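Local coordinates for protein RsfP (PDB 4GLF) that probably catalyses the phosphorolysis of a purine nucleoside such as 5'-methylthioadenosine, as a trimeric member of the phosphorylase superfamily, at residues 20-25 with 61-66; 33-38 with 48-53; 94-99 with 215-220; 158-163 with 249-254. All blocks are in the same frame, centred on the assembly; numbering follows the deposited sequence.

Contact 1: residues 20-25 with 61-66; sequences GGSGLY and FLTRHG
Y25 sets its CB over one face of the F61 ring, 3.6 Å from the ring centroid, in a CH-pi contact. With CG anti to the carbonyl carbon (chi1 -71°), F61 turns this face to the 20-25 loop, and L24 CB adds apolar packing at 4.0 Å from F61 CD2. Without the ring, as with an alanine here, Y25 CB and L24 CB would probably lose the surface they rest on, and a gap would open beneath the turn. At the edge of the Y25 ring lies T63 OG1, 4.1 Å from Y25 CE1. Two backbone hydrogen bonds, G20 N to L62 O at 3.0 Å and R64 N to G20 O at 3.0 Å, flank T63, which pairs with G20 as a parallel bridge. Water then links the segments twice: one molecule joins G20 O to H65 N, and another donates to G21 O at 2.8 Å and lies by T63 OG1. In relatives, this glycine-rich loop and the Arg-His-Gly end of the partner strand line the phosphate pocket, a role consistent with the arrangement here. R64 reaches inward to a salt bridge with E203, F61 rests on I18 of strand 16-20 and L30 of strand 30-31, and L62 packs against helix 78-87.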
loop_
_atom_site.group_PDB
_atom_site.type_symbol
_atom_site.label_atom_id
_atom_site.label_comp_id
_atom_site.label_asym_id
_atom_site.label_seq_id
_atom_site.Cartn_x
_atom_site.Cartn_y
_atom_site.Cartn_z
ATOM N N GLY A 20 23.011 10.111 2.439
ATOM C CA GLY A 20 23.492 8.802 2.022
ATOM C C GLY A 20 24.088 7.966 3.151
ATOM O O GLY A 20 23.558 7.997 4.273
ATOM N N GLY A 21 25.152 7.198 2.870
ATOM C CA GLY A 21 25.808 6.336 3.900
ATOM C C GLY A 21 26.821 7.188 4.642
ATOM O O GLY A 21 27.056 8.301 4.214
ATOM N N SER A 22 27.407 6.715 5.757
ATOM C CA SER A 22 28.340 7.569 6.541
ATOM C C SER A 22 29.669 7.544 5.859
ATOM O O SER A 22 30.015 6.590 5.134
ATOM C CB SER A 22 28.535 7.134 8.004
ATOM O OG SER A 22 28.623 5.738 8.078
ATOM N N GLY A 23 30.454 8.569 6.020
ATOM C CA GLY A 23 31.723 8.491 5.358
ATOM C C GLY A 23 31.626 8.784 3.897
ATOM O O GLY A 23 32.570 8.640 3.164
ATOM N N LEU A 24 30.461 9.226 3.476
ATOM C CA LEU A 24 30.331 9.999 2.275
ATOM C C LEU A 24 31.096 11.263 2.595
ATOM O O LEU A 24 31.722 11.846 1.754
ATOM C CB LEU A 24 28.873 10.298 1.955
ATOM C CG LEU A 24 28.101 9.347 1.055
ATOM C CD1 LEU A 24 26.736 9.911 0.765
ATOM C CD2 LEU A 24 28.820 9.074 -0.237
ATOM N N TYR A 25 31.010 11.675 3.843
ATOM C CA TYR A 25 31.707 12.858 4.302
ATOM C C TYR A 25 33.153 12.573 4.784
ATOM O O TYR A 25 33.840 13.488 5.144
ATOM C CB TYR A 25 30.934 13.533 5.457
ATOM C CG TYR A 25 30.794 12.629 6.674
ATOM C CD1 TYR A 25 29.642 11.884 6.837
ATOM C CD2 TYR A 25 31.819 12.498 7.629
ATOM C CE1 TYR A 25 29.475 11.047 7.912
ATOM C CE2 TYR A 25 31.670 11.643 8.719
ATOM C CZ TYR A 25 30.480 10.920 8.841
ATOM O OH TYR A 25 30.220 10.036 9.868
ATOM N N PHE A 61 25.905 16.707 5.497
ATOM C CA PHE A 61 25.834 15.277 5.152
ATOM C C PHE A 61 24.945 14.654 6.202
ATOM O O PHE A 61 25.161 14.865 7.414
ATOM C CB PHE A 61 27.181 14.566 5.226
ATOM C CG PHE A 61 28.127 14.976 4.112
ATOM C CD1 PHE A 61 28.774 16.216 4.161
ATOM C CD2 PHE A 61 28.286 14.174 2.960
ATOM C CE1 PHE A 61 29.600 16.609 3.106
ATOM C CE2 PHE A 61 29.191 14.556 1.930
ATOM C CZ PHE A 61 29.809 15.773 1.979
ATOM N N LEU A 62 23.976 13.875 5.744
ATOM C CA LEU A 62 23.024 13.221 6.658
ATOM C C LEU A 62 23.084 11.727 6.341
ATOM O O LEU A 62 22.877 11.307 5.188
ATOM C CB LEU A 62 21.610 13.750 6.465
ATOM C CG LEU A 62 20.509 13.355 7.507
ATOM C CD1 LEU A 62 19.282 14.294 7.444
ATOM C CD2 LEU A 62 20.044 11.939 7.207
ATOM N N THR A 63 23.400 10.916 7.356
ATOM C CA THR A 63 23.475 9.464 7.196
ATOM C C THR A 63 22.063 8.939 7.378
ATOM O O THR A 63 21.585 8.845 8.495
ATOM C CB THR A 63 24.407 8.894 8.259
ATOM O OG1 THR A 63 25.675 9.528 8.086
ATOM C CG2 THR A 63 24.542 7.343 8.093
ATOM N N ARG A 64 21.409 8.658 6.276
ATOM C CA ARG A 64 20.038 8.221 6.248
ATOM C C ARG A 64 19.697 7.091 7.262
ATOM O O ARG A 64 18.647 7.124 7.929
ATOM C CB ARG A 64 19.766 7.697 4.792
ATOM C CG ARG A 64 18.291 7.471 4.575
ATOM C CD ARG A 64 18.002 6.869 3.211
ATOM N NE ARG A 64 18.014 7.878 2.138
ATOM C CZ ARG A 64 18.923 7.918 1.163
ATOM N NH1 ARG A 64 19.910 7.036 1.137
ATOM N NH2 ARG A 64 18.831 8.870 0.213
ATOM N N HIS A 65 20.532 6.052 7.288
ATOM C CA HIS A 65 20.244 4.883 8.153
ATOM C C HIS A 65 20.810 4.931 9.553
ATOM O O HIS A 65 20.703 3.934 10.276
ATOM C CB HIS A 65 20.686 3.594 7.484
ATOM C CG HIS A 65 19.890 3.296 6.244
ATOM N ND1 HIS A 65 18.658 2.727 6.269
ATOM C CD2 HIS A 65 20.149 3.615 4.906
ATOM C CE1 HIS A 65 18.185 2.637 5.002
ATOM N NE2 HIS A 65 19.113 3.171 4.174
ATOM N N GLY A 66 21.394 6.080 9.918
ATOM C CA GLY A 66 21.995 6.300 11.234
ATOM C C GLY A 66 23.403 5.696 11.280
ATOM O O GLY A 66 23.808 4.980 10.355
HETATM O O HOH W 1 22.961 5.641 5.775
HETATM O O HOH W 2 26.798 10.872 5.302
#

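Contact 2: residues 33-38 with 48-53; sequences KRSVKI and DIVLGE
R34 and E53 meet at about a right angle, yet their flat ends lie nearly coplanar, the guanidinium and carboxylate planes 28° apart. R34 NH2 gives a salt-bridging hydrogen bond of 2.7 Å to E53 OE2, which receives it on its syn lone pair in the plane of the guanidinium. The R34 chain, extended from CG to NE, crosses L51 on the way, and L51 CB lies over one guanidinium face, 3.9 Å from R34 NE. On the same face of the sheet V36 stands across L51, its CG1 3.8 Å from L51 CD1, while V36 CG2 leans on I49 CB. At the other end of the pairing K37 bends round D48, and a water accepting from K37 NZ and donating to D48 OD1 at 2.9 Å joins the charges.

Strands 33-36 and 49-54 run antiparallel beneath these groups. R34 and L51 exchange two backbone bonds, and V36 N donates to I49 O at 2.9 Å, with a weak return bond from I49 N. Were R34 an alanine, the E53 carboxylate would probably lose its charged mate and L51 CB its cover. E53 OE2 also takes a bond from T58 OG1, so one oxygen is gripped by two donors, which is likely to favour the ionised carboxylate and hold it against rotation. The pairing thus has a direct salt bridge at one end, a water-mediated link between opposite charges at the other, and the apolar V36, I49 and L51 between.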
loop_
_atom_site.group_PDB
_atom_site.type_symbol
_atom_site.label_atom_id
_atom_site.label_comp_id
_atom_site.label_asym_id
_atom_site.label_seq_id
_atom_site.Cartn_x
_atom_site.Cartn_y
_atom_site.Cartn_z
ATOM N N LYS A 33 35.196 19.550 9.594
ATOM C CA LYS A 33 34.163 18.584 9.917
ATOM C C LYS A 33 33.637 18.836 11.303
ATOM O O LYS A 33 34.413 18.942 12.260
ATOM C CB LYS A 33 34.753 17.194 9.847
ATOM C CG LYS A 33 34.939 16.683 8.428
ATOM C CD LYS A 33 35.818 15.447 8.432
ATOM C CE LYS A 33 36.001 14.942 7.024
ATOM N NZ LYS A 33 37.441 14.716 6.729
ATOM N N ARG A 34 32.328 19.022 11.406
ATOM C CA ARG A 34 31.643 19.326 12.654
ATOM C C ARG A 34 30.246 18.681 12.696
ATOM O O ARG A 34 29.706 18.384 11.665
ATOM C CB ARG A 34 31.532 20.836 12.854
ATOM C CG ARG A 34 31.533 21.659 11.590
ATOM C CD ARG A 34 30.909 22.992 11.862
ATOM N NE ARG A 34 30.622 23.826 10.715
ATOM C CZ ARG A 34 31.304 23.860 9.591
ATOM N NH1 ARG A 34 32.342 23.091 9.411
ATOM N NH2 ARG A 34 30.936 24.672 8.642
ATOM N N SER A 35 29.671 18.480 13.874
ATOM C CA SER A 35 28.355 17.832 14.008
ATOM C C SER A 35 27.336 18.786 14.587
ATOM O O SER A 35 27.690 19.591 15.445
ATOM C CB SER A 35 28.481 16.686 14.986
ATOM O OG SER A 35 29.063 15.644 14.275
ATOM N N VAL A 36 26.075 18.679 14.177
ATOM C CA VAL A 36 25.045 19.494 14.807
ATOM C C VAL A 36 23.840 18.626 15.105
ATOM O O VAL A 36 23.455 17.805 14.284
ATOM C CB VAL A 36 24.681 20.763 13.985
ATOM C CG1 VAL A 36 25.949 21.599 13.734
ATOM C CG2 VAL A 36 24.071 20.386 12.649
ATOM N N LYS A 37 23.297 18.787 16.313
ATOM C CA LYS A 37 22.114 18.080 16.769
ATOM C C LYS A 37 20.950 19.065 16.482
ATOM O O LYS A 37 20.946 20.192 16.944
ATOM C CB LYS A 37 22.295 17.780 18.272
ATOM C CG LYS A 37 21.134 17.095 18.999
ATOM C CD LYS A 37 21.087 15.577 18.887
ATOM C CE LYS A 37 19.618 15.111 18.823
ATOM N NZ LYS A 37 18.903 15.476 17.546
ATOM N N ILE A 38 20.048 18.706 15.604
ATOM C CA ILE A 38 18.915 19.622 15.279
ATOM C C ILE A 38 17.661 18.934 15.787
ATOM O O ILE A 38 17.449 17.779 15.483
ATOM C CB ILE A 38 18.787 19.892 13.755
ATOM C CG1 ILE A 38 20.050 20.583 13.256
ATOM C CG2 ILE A 38 17.533 20.722 13.450
ATOM C CD1 ILE A 38 20.277 20.516 11.783
ATOM N N ASP A 48 23.089 12.963 13.968
ATOM C CA ASP A 48 23.602 14.315 13.912
ATOM C C ASP A 48 24.012 14.584 12.442
ATOM O O ASP A 48 24.631 13.754 11.829
ATOM C CB ASP A 48 24.812 14.460 14.864
ATOM C CG ASP A 48 24.424 14.323 16.362
ATOM O OD1 ASP A 48 23.230 14.371 16.741
ATOM O OD2 ASP A 48 25.319 14.162 17.182
ATOM N N ILE A 49 23.582 15.707 11.879
ATOM C CA ILE A 49 24.072 16.206 10.580
ATOM C C ILE A 49 25.542 16.678 10.683
ATOM O O ILE A 49 25.903 17.456 11.599
ATOM C CB ILE A 49 23.138 17.349 10.106
ATOM C CG1 ILE A 49 21.806 16.747 9.630
ATOM C CG2 ILE A 49 23.731 18.142 8.951
ATOM C CD1 ILE A 49 20.971 16.081 10.695
ATOM N N VAL A 50 26.398 16.179 9.796
ATOM C CA VAL A 50 27.786 16.626 9.694
ATOM C C VAL A 50 27.864 17.787 8.673
ATOM O O VAL A 50 27.277 17.734 7.587
ATOM C CB VAL A 50 28.716 15.485 9.225
ATOM C CG1 VAL A 50 30.177 15.987 9.008
ATOM C CG2 VAL A 50 28.693 14.311 10.222
ATOM N N LEU A 51 28.564 18.835 9.039
ATOM C CA LEU A 51 28.784 20.009 8.174
ATOM C C LEU A 51 30.292 20.121 7.916
ATOM O O LEU A 51 31.079 19.782 8.770
ATOM C CB LEU A 51 28.345 21.280 8.877
ATOM C CG LEU A 51 26.839 21.372 9.115
ATOM C CD1 LEU A 51 26.536 22.488 10.102
ATOM C CD2 LEU A 51 26.172 21.663 7.801
ATOM N N GLY A 52 30.690 20.550 6.724
ATOM C CA GLY A 52 32.098 20.878 6.487
ATOM C C GLY A 52 32.167 21.608 5.158
ATOM O O GLY A 52 31.124 21.816 4.516
ATOM N N GLU A 53 33.378 21.981 4.741
ATOM C CA GLU A 53 33.533 22.711 3.502
ATOM C C GLU A 53 34.278 21.889 2.463
ATOM O O GLU A 53 35.275 21.196 2.765
ATOM C CB GLU A 53 34.260 24.043 3.737
ATOM C CG GLU A 53 33.311 25.103 4.300
ATOM C CD GLU A 53 32.978 24.892 5.779
ATOM O OE1 GLU A 53 33.889 24.504 6.581
ATOM O OE2 GLU A 53 31.783 25.098 6.109
HETATM O O HOH W 3 20.570 14.841 15.634
#

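Contact 3: residues 94-99 with 215-220; sequences VSVSAV and ATLALV
V96 and L219 touch on one face of two parallel strands in the central sheet of the nucleoside phosphorylase alpha/beta fold, V96 CG1 lying 4.0 Å from L219 CD1. Most of the pairing is buried. V94 CG1 and V96 CG2 both approach L217 CB, and L217, with CG anti to the backbone N (chi1 174°), reaches V252 of helix 238-263, which roofs this face with I253 over V94 and V96 and A249 over L219. Strand 111-119 closes in on L217 and L219 as well.

The opposite face is buried too, but more mixed. S95 and T216 stand side by side, S95 CB 4.1 Å from T216 OG1, while their hydroxyls are held from outside the pair: T216 OG1 by N200, S95 OG by E203. Farther along, V99 CG2 packs closely on A218 CB at 3.8 Å and also touches V220 CG2. Against this buried length stands one loose spot, A98, an exposed residue on the face of V96 and L219 that gives little surface to the neighbouring strand.

Between the two faces the backbones stay paired throughout, with S95 N to A215 O at 2.9 Å nearly straight. S97 N donates likewise to L217 O, and L217 N and L219 N donate in return to S95 O and S97 O. Of the five donors the last lies farthest from its carbonyl plane: V99 N comes to L219 O at 2.9 Å from above, 39° out of it.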
loop_
_atom_site.group_PDB
_atom_site.type_symbol
_atom_site.label_atom_id
_atom_site.label_comp_id
_atom_site.label_asym_id
_atom_site.label_seq_id
_atom_site.Cartn_x
_atom_site.Cartn_y
_atom_site.Cartn_z
ATOM N N VAL A 94 21.240 16.170 -2.848
ATOM C CA VAL A 94 21.601 15.007 -3.599
ATOM C C VAL A 94 21.471 13.829 -2.687
ATOM O O VAL A 94 22.197 13.622 -1.688
ATOM C CB VAL A 94 23.032 15.052 -4.216
ATOM C CG1 VAL A 94 23.283 13.782 -5.056
ATOM C CG2 VAL A 94 23.181 16.257 -5.138
ATOM N N SER A 95 20.572 12.971 -3.091
ATOM C CA SER A 95 20.346 11.738 -2.352
ATOM C C SER A 95 21.136 10.566 -2.983
ATOM O O SER A 95 21.019 10.288 -4.181
ATOM C CB SER A 95 18.862 11.405 -2.432
ATOM O OG SER A 95 18.704 10.079 -1.876
ATOM N N VAL A 96 21.906 9.854 -2.212
ATOM C CA VAL A 96 22.744 8.836 -2.787
ATOM C C VAL A 96 22.225 7.525 -2.276
ATOM O O VAL A 96 22.052 7.358 -1.063
ATOM C CB VAL A 96 24.225 9.045 -2.379
ATOM C CG1 VAL A 96 25.100 7.909 -2.895
ATOM C CG2 VAL A 96 24.741 10.391 -2.917
ATOM N N SER A 97 21.906 6.579 -3.164
ATOM C CA SER A 97 21.360 5.324 -2.642
ATOM C C SER A 97 21.705 4.054 -3.435
ATOM O O SER A 97 21.938 4.114 -4.665
ATOM C CB SER A 97 19.863 5.466 -2.395
ATOM O OG SER A 97 19.163 5.493 -3.599
ATOM N N ALA A 98 21.764 2.917 -2.739
ATOM C CA ALA A 98 22.103 1.622 -3.406
ATOM C C ALA A 98 20.835 1.103 -4.068
ATOM O O ALA A 98 19.731 1.248 -3.484
ATOM C CB ALA A 98 22.676 0.612 -2.376
ATOM N N VAL A 99 20.932 0.553 -5.290
ATOM C CA VAL A 99 19.722 0.104 -6.002
ATOM C C VAL A 99 19.993 -1.222 -6.724
ATOM O O VAL A 99 21.170 -1.624 -6.979
ATOM C CB VAL A 99 19.115 1.149 -7.036
ATOM C CG1 VAL A 99 18.636 2.430 -6.353
ATOM C CG2 VAL A 99 20.122 1.451 -8.144
ATOM N N ALA A 215 17.459 15.521 -6.102
ATOM C CA ALA A 215 17.727 14.549 -7.159
ATOM C C ALA A 215 18.526 13.371 -6.603
ATOM O O ALA A 215 19.119 13.436 -5.520
ATOM C CB ALA A 215 18.373 15.186 -8.382
ATOM N N THR A 216 18.490 12.270 -7.323
ATOM C CA THR A 216 19.067 11.037 -6.793
ATOM C C THR A 216 20.296 10.624 -7.635
ATOM O O THR A 216 20.262 10.661 -8.871
ATOM C CB THR A 216 17.982 9.908 -6.849
ATOM O OG1 THR A 216 16.928 10.201 -5.900
ATOM C CG2 THR A 216 18.578 8.585 -6.510
ATOM N N LEU A 217 21.342 10.230 -6.958
ATOM C CA LEU A 217 22.410 9.449 -7.571
ATOM C C LEU A 217 22.329 7.925 -7.110
ATOM O O LEU A 217 22.620 7.578 -5.926
ATOM C CB LEU A 217 23.756 10.016 -7.100
ATOM C CG LEU A 217 25.004 9.217 -7.546
ATOM C CD1 LEU A 217 25.104 9.321 -9.024
ATOM C CD2 LEU A 217 26.306 9.835 -7.005
ATOM N N ALA A 218 21.931 7.057 -8.017
ATOM C CA ALA A 218 21.649 5.654 -7.657
ATOM C C ALA A 218 22.889 4.815 -7.981
ATOM O O ALA A 218 23.462 4.997 -9.047
ATOM C CB ALA A 218 20.407 5.220 -8.392
ATOM N N LEU A 219 23.319 3.930 -7.088
ATOM C CA LEU A 219 24.486 3.105 -7.307
ATOM C C LEU A 219 24.021 1.670 -7.468
ATOM O O LEU A 219 23.511 1.054 -6.543
ATOM C CB LEU A 219 25.461 3.157 -6.081
ATOM C CG LEU A 219 25.726 4.570 -5.507
ATOM C CD1 LEU A 219 26.613 4.453 -4.265
ATOM C CD2 LEU A 219 26.430 5.397 -6.607
ATOM N N VAL A 220 24.219 1.140 -8.646
ATOM C CA VAL A 220 23.751 -0.187 -8.923
ATOM C C VAL A 220 24.577 -1.179 -8.184
ATOM O O VAL A 220 25.810 -1.200 -8.302
ATOM C CB VAL A 220 23.732 -0.473 -10.431
ATOM C CG1 VAL A 220 23.210 -1.889 -10.689
ATOM C CG2 VAL A 220 22.840 0.566 -11.157
#

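Contact 4: residues 158-163 with 249-254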
loop_
_atom_site.group_PDB
_atom_site.type_symbol
_atom_site.label_atom_id
_atom_site.label_comp_id
_atom_site.label_asym_id
_atom_site.label_seq_id
_atom_site.Cartn_x
_atom_site.Cartn_y
_atom_site.Cartn_z
ATOM N N ALA A 158 34.255 13.437 -12.736
ATOM C CA ALA A 158 34.886 12.623 -11.723
ATOM C C ALA A 158 35.796 11.568 -12.321
ATOM O O ALA A 158 36.528 10.914 -11.566
ATOM C CB ALA A 158 33.788 11.962 -10.870
ATOM N N ASP A 159 35.739 11.370 -13.651
ATOM C CA ASP A 159 36.501 10.316 -14.365
ATOM C C ASP A 159 36.507 8.981 -13.614
ATOM O O ASP A 159 37.528 8.444 -13.180
ATOM C CB ASP A 159 37.924 10.763 -14.718
ATOM C CG ASP A 159 38.597 9.824 -15.702
ATOM O OD1 ASP A 159 38.061 9.597 -16.804
ATOM O OD2 ASP A 159 39.670 9.313 -15.365
ATOM N N ILE A 160 35.331 8.403 -13.481
ATOM C CA ILE A 160 35.233 7.149 -12.718
ATOM C C ILE A 160 35.765 5.985 -13.576
ATOM O O ILE A 160 35.478 5.918 -14.770
ATOM C CB ILE A 160 33.771 6.899 -12.255
ATOM C CG1 ILE A 160 33.269 8.020 -11.303
ATOM C CG2 ILE A 160 33.621 5.504 -11.636
ATOM C CD1 ILE A 160 34.103 8.270 -10.051
ATOM N N ALA A 161 36.545 5.085 -12.975
ATOM C CA ALA A 161 37.244 4.007 -13.706
ATOM C C ALA A 161 36.315 2.859 -14.150
ATOM O O ALA A 161 36.377 2.439 -15.288
ATOM C CB ALA A 161 38.400 3.456 -12.868
ATOM N N ASP A 162 35.485 2.331 -13.258
ATOM C CA ASP A 162 34.570 1.278 -13.663
ATOM C C ASP A 162 33.152 1.791 -13.894
ATOM O O ASP A 162 32.706 2.700 -13.196
ATOM C CB ASP A 162 34.503 0.177 -12.604
ATOM C CG ASP A 162 35.860 -0.391 -12.275
ATOM O OD1 ASP A 162 36.589 -0.831 -13.199
ATOM O OD2 ASP A 162 36.186 -0.394 -11.072
ATOM N N GLY A 163 32.442 1.161 -14.833
ATOM C CA GLY A 163 31.005 1.348 -15.005
ATOM C C GLY A 163 30.734 2.550 -15.900
ATOM O O GLY A 163 31.656 3.157 -16.447
ATOM N N ALA A 249 31.202 7.016 -5.502
ATOM C CA ALA A 249 30.094 7.984 -5.202
ATOM C C ALA A 249 30.630 9.312 -4.602
ATOM O O ALA A 249 30.217 10.429 -4.962
ATOM C CB ALA A 249 29.030 7.353 -4.298
ATOM N N GLN A 250 31.616 9.182 -3.734
ATOM C CA GLN A 250 32.292 10.334 -3.121
ATOM C C GLN A 250 32.968 11.293 -4.129
ATOM O O GLN A 250 32.812 12.546 -4.059
ATOM C CB GLN A 250 33.323 9.779 -2.126
ATOM C CG GLN A 250 33.680 10.734 -1.030
ATOM C CD GLN A 250 34.733 10.144 -0.106
ATOM O OE1 GLN A 250 35.804 9.738 -0.564
ATOM N NE2 GLN A 250 34.438 10.104 1.212
ATOM N N GLN A 251 33.678 10.716 -5.093
ATOM C CA GLN A 251 34.216 11.508 -6.213
ATOM C C GLN A 251 33.133 12.314 -6.995
ATOM O O GLN A 251 33.294 13.515 -7.327
ATOM C CB GLN A 251 35.028 10.615 -7.168
ATOM C CG GLN A 251 36.123 9.768 -6.526
ATOM C CD GLN A 251 36.922 10.513 -5.462
ATOM O OE1 GLN A 251 37.376 11.650 -5.681
ATOM N NE2 GLN A 251 37.104 9.866 -4.286
ATOM N N VAL A 252 32.001 11.650 -7.250
ATOM C CA VAL A 252 30.936 12.298 -8.044
ATOM C C VAL A 252 30.374 13.452 -7.224
ATOM O O VAL A 252 30.203 14.562 -7.750
ATOM C CB VAL A 252 29.822 11.309 -8.464
ATOM C CG1 VAL A 252 28.652 12.056 -9.172
ATOM C CG2 VAL A 252 30.415 10.169 -9.336
ATOM N N ILE A 253 30.078 13.191 -5.937
ATOM C CA ILE A 253 29.542 14.219 -5.034
ATOM C C ILE A 253 30.490 15.433 -4.988
ATOM O O ILE A 253 30.019 16.573 -5.027
ATOM C CB ILE A 253 29.331 13.661 -3.578
ATOM C CG1 ILE A 253 28.152 12.657 -3.471
ATOM C CG2 ILE A 253 29.298 14.765 -2.510
ATOM C CD1 ILE A 253 26.832 12.978 -4.200
ATOM N N LYS A 254 31.798 15.218 -4.845
ATOM C CA LYS A 254 32.749 16.370 -4.875
ATOM C C LYS A 254 32.570 17.286 -6.105
ATOM O O LYS A 254 32.491 18.502 -5.983
ATOM C CB LYS A 254 34.234 15.902 -4.796
ATOM C CG LYS A 254 34.731 15.751 -3.390
ATOM C CD LYS A 254 36.220 15.343 -3.304
ATOM C CE LYS A 254 36.324 13.826 -3.200
ATOM N NZ LYS A 254 37.577 13.372 -2.530
#
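A158 CB and I160 press on Q251 and V252, and the meeting is apolar, with no hydrogen bond between the segments. A158 CB rests against the helix backbone, 3.9 Å from Q251 O, with V252 CG2 beside it at 4.1 Å. I160 reaches the helix with one branch: its end, CD1, lies 3.8 Å from Q251 CB, and CG1, one bond back, lies 4.1 Å from V252 CG2, the I160 and V252 side chains crossing at about a right angle. V252 has CG1 anti to the backbone N (chi1 174°), which leaves CG2 to meet both loop residues. The amide of Q251 leads away from the loop and makes a weak hydrogen bond to D247.

Farther out, D159 takes positive phi just after helix 145-157, and this change of direction between A158 and I160 lets both side chains face the same helix. A158 also touches Q255, and I160 touches N248. A long, weak ion pair joins D162 to K244. The contact is structural packing: it joins the end of helix 145-157 to the flank of helix 238-263. Both helices touch V94, and so pack on the same face of the central sheet in the alpha/beta fold of the phosphorylase superfamily.

Contacts 1, 2 and 3 share one mixed sheet, and the helix of contact 4 packs on it. Contacts 1 and 2, with centres 11 Å apart, meet through F61 N, which probably bonds to V50 O at 2.7 Å. Contact 1 reaches contact 3 through R64 NH1, 3.1 Å from V96 O, their centres being 12 Å apart. Contact 4 packs on contact 3, I253 CD1 lying 3.6 Å from V96 CG2, and Q250 NE2 probably bonds to L24 O of contact 1. Contacts 2 and 4 stay apart, their nearest atoms about 8 Å from each other. By analogy with relatives, contacts 1 and 3 probably border the phosphate pocket.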